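Local coordinates for protein DNA primase (Aquifex aeolicus, PDB 2AU3) that probably synthesises the short RNA primers from which DNA polymerase starts during DNA replication, and carries a zinc ion in its N-terminal domain, at residues A[148-151]-A[152-155]; A[275-278]-A[279-283]. All blocks are in the same frame, centred on the assembly; numbering follows the deposited sequence.

Overall arrangement
Both contacts are local turns at the N-terminal end of a helix, each with a hydroxyl residue at the N-cap. Contact 1 comes first along the chain, where strand 146-147, at an edge of a four-stranded antiparallel sheet, gives way to helix 151-161 in the N-terminal part of the catalytic core. Contact 2 follows in the Toprim part, where the chain leaves strand 267-270 of a mixed sheet and enters helix 277-284. Their centres are 34 Å apart and their nearest atoms about 23 Å, on opposite sides of the chain's centre. They share no strand or helix, so each starts its own helix within a separate part of the polymerase core.

Contact 1. Residues A[148-151]-A[152-155]; sequences APSS and EALV
S150 is the N-cap of helix 151-161, in the turn after strand 146-147, and its OG accepts from A153 N at 2.9 Å with an N-H...O angle of 164°. A chi1 of 161°, OG anti to the backbone N, brings the hydroxyl to face the N-H of A153. A153 is small enough to close against this cap, its CB lying 3.6 Å from S150 CB. In the same turn, S151 O accepts from V155 N at 2.8 Å, while the bond from L154 N to S150 O is weak at 3.3 Å. The well-packed side is that of L154 and V155, both buried; L154 rests on V112 of helix 101-122 and V155 on Y181. On the other side E152 is exposed, and its charged carboxylate suits a position facing solvent. S151 sends its hydroxyl out of the turn to D183 N, tying the helix start to strand 182-183. With an alanine in place of S150, A153 N would probably lose its capping acceptor and the first turn would be less firmly closed. A short hydroxyl here thus answers an N-H that the helix itself cannot serve, and the acidic E152 probably suits the positive end of the helix dipole.

Contact 2. Residues A[275-278]-A[279-283]; sequences LTQN and QANLL
T276 and Q279 form a capping box at the start of helix 277-284, within the Toprim part of the primase. The reciprocal bonds come first. T276 OG1 accepts from Q279 N at 3.1 Å; in return the extended side chain of Q279 reaches back, and its OE1 takes the N-H of T276 at 2.9 Å. That donor stands above the amide's carbonyl plane, 49° out of it. Threonine suits the N-cap because its short side chain carries a hydroxyl that can accept from Q279 N while bonding G228 O; chi1 of 70°, with OG1 between the backbone N and the carbonyl carbon, turns it to face that N-H. Glutamine is long enough to close the box, and its NE2 bonds to K227 O, which should fix the amide's rotation and fasten the cap to the K227-G228 backbone, just before strand 231-232.

Backbone bonds then carry the helix onward, from A280 N to T276 O at 2.9 Å, from N281 N to Q277 O at 2.7 Å and from L282 N to N278 O.

Apolar packing lies on the buried side. The side chain of L275 is about 9 Å from that of E251, predicted to bind catalytic magnesium. A leucine and an alanine fit here because L275 and A280 both press on L311 of helix 298-313. L275 CD1 rests 3.6 Å from Q279 CB, and L275 CD2 meets A280 CB at 4.1 Å.

Contact 1. Residues A[148-151]-A[152-155]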
# COMPACT_ATOMS: atom_id res chain seq x y z
N ALA A 148 -4.80 -8.64 -15.39
CA ALA A 148 -5.34 -7.95 -16.56
C ALA A 148 -5.35 -8.89 -17.76
O ALA A 148 -4.34 -9.07 -18.40
CB ALA A 148 -4.51 -6.72 -16.87
N PRO A 149 -6.49 -9.54 -18.02
CA PRO A 149 -6.55 -10.58 -19.05
C PRO A 149 -6.83 -10.07 -20.45
O PRO A 149 -6.52 -10.79 -21.39
CB PRO A 149 -7.73 -11.46 -18.59
CG PRO A 149 -8.68 -10.47 -17.85
CD PRO A 149 -7.77 -9.36 -17.32
N SER A 150 -7.41 -8.88 -20.60
CA SER A 150 -7.97 -8.48 -21.90
C SER A 150 -8.26 -6.99 -21.91
O SER A 150 -8.92 -6.49 -21.00
CB SER A 150 -9.25 -9.30 -22.20
OG SER A 150 -10.08 -8.70 -23.20
N SER A 151 -7.81 -6.28 -22.93
CA SER A 151 -8.17 -4.88 -23.09
C SER A 151 -9.66 -4.74 -23.44
O SER A 151 -10.36 -3.90 -22.87
CB SER A 151 -7.32 -4.21 -24.16
OG SER A 151 -5.96 -4.14 -23.77
N GLU A 152 -10.14 -5.57 -24.36
CA GLU A 152 -11.54 -5.49 -24.78
C GLU A 152 -12.52 -5.78 -23.63
O GLU A 152 -13.56 -5.10 -23.49
CB GLU A 152 -11.79 -6.35 -26.02
CG GLU A 152 -11.07 -5.82 -27.27
CD GLU A 152 -11.52 -4.42 -27.70
OE1 GLU A 152 -12.73 -4.14 -27.63
OE2 GLU A 152 -10.68 -3.59 -28.11
N ALA A 153 -12.18 -6.74 -22.77
CA ALA A 153 -12.99 -7.04 -21.59
C ALA A 153 -13.07 -5.81 -20.66
O ALA A 153 -14.15 -5.44 -20.20
CB ALA A 153 -12.43 -8.24 -20.82
N LEU A 154 -11.92 -5.20 -20.38
CA LEU A 154 -11.84 -3.99 -19.54
C LEU A 154 -12.66 -2.85 -20.17
O LEU A 154 -13.42 -2.17 -19.48
CB LEU A 154 -10.37 -3.56 -19.36
CG LEU A 154 -10.01 -2.23 -18.66
CD1 LEU A 154 -10.72 -2.05 -17.32
CD2 LEU A 154 -8.52 -2.10 -18.47
N VAL A 155 -12.45 -2.60 -21.45
CA VAL A 155 -13.14 -1.51 -22.14
C VAL A 155 -14.67 -1.70 -22.08
O VAL A 155 -15.41 -0.75 -21.80
CB VAL A 155 -12.66 -1.36 -23.61
CG1 VAL A 155 -13.68 -0.59 -24.45
CG2 VAL A 155 -11.30 -0.69 -23.66

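Contact 2. Residues A[275-278]-A[279-283]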
# COMPACT_ATOMS: atom_id res chain seq x y z
N LEU A 275 12.85 5.18 -1.82
CA LEU A 275 12.14 6.04 -0.92
C LEU A 275 12.42 7.52 -1.30
O LEU A 275 13.55 7.87 -1.62
CB LEU A 275 12.56 5.75 0.52
CG LEU A 275 11.91 6.63 1.57
CD1 LEU A 275 10.54 6.10 1.90
CD2 LEU A 275 12.80 6.65 2.82
N THR A 276 11.39 8.35 -1.31
CA THR A 276 11.56 9.79 -1.52
C THR A 276 11.38 10.51 -0.22
O THR A 276 10.82 9.97 0.72
CB THR A 276 10.53 10.35 -2.51
OG1 THR A 276 9.23 10.32 -1.90
CG2 THR A 276 10.43 9.46 -3.78
N GLN A 277 11.83 11.76 -0.17
CA GLN A 277 11.57 12.61 0.99
C GLN A 277 10.07 12.76 1.33
O GLN A 277 9.68 12.69 2.51
CB GLN A 277 12.20 14.01 0.78
CG GLN A 277 12.19 14.87 2.06
CD GLN A 277 13.06 14.25 3.18
OE1 GLN A 277 12.55 13.85 4.24
NE2 GLN A 277 14.33 14.19 2.95
N ASN A 278 9.23 12.97 0.31
CA ASN A 278 7.79 13.08 0.57
C ASN A 278 7.27 11.80 1.23
O ASN A 278 6.45 11.88 2.11
CB ASN A 278 6.97 13.38 -0.71
CG ASN A 278 7.09 14.83 -1.14
OD1 ASN A 278 7.47 15.70 -0.35
ND2 ASN A 278 6.76 15.11 -2.42
N GLN A 279 7.76 10.63 0.79
CA GLN A 279 7.36 9.37 1.42
C GLN A 279 7.88 9.24 2.88
O GLN A 279 7.16 8.76 3.77
CB GLN A 279 7.84 8.16 0.59
CG GLN A 279 7.11 7.98 -0.73
CD GLN A 279 7.88 7.12 -1.71
OE1 GLN A 279 9.05 6.72 -1.45
NE2 GLN A 279 7.27 6.84 -2.86
N ALA A 280 9.13 9.66 3.11
CA ALA A 280 9.68 9.68 4.47
C ALA A 280 8.89 10.66 5.37
O ALA A 280 8.54 10.32 6.49
CB ALA A 280 11.15 10.00 4.45
N ASN A 281 8.61 11.87 4.87
CA ASN A 281 7.74 12.83 5.56
C ASN A 281 6.38 12.20 5.88
O ASN A 281 5.91 12.29 7.00
CB ASN A 281 7.48 14.09 4.70
CG ASN A 281 8.74 14.97 4.50
OD1 ASN A 281 8.72 15.90 3.70
ND2 ASN A 281 9.83 14.66 5.19
N LEU A 282 5.73 11.59 4.88
CA LEU A 282 4.44 10.94 5.10
C LEU A 282 4.55 9.85 6.18
O LEU A 282 3.74 9.80 7.12
CB LEU A 282 3.88 10.37 3.79
CG LEU A 282 2.65 9.44 3.90
CD1 LEU A 282 1.38 10.24 4.32
CD2 LEU A 282 2.42 8.69 2.56
N LEU A 283 5.56 9.00 6.08
CA LEU A 283 5.73 7.95 7.10
C LEU A 283 5.84 8.55 8.50
O LEU A 283 5.26 8.01 9.46
CB LEU A 283 6.95 7.07 6.79
CG LEU A 283 7.23 5.81 7.62
CD1 LEU A 283 5.97 4.97 7.89
CD2 LEU A 283 8.32 4.93 6.91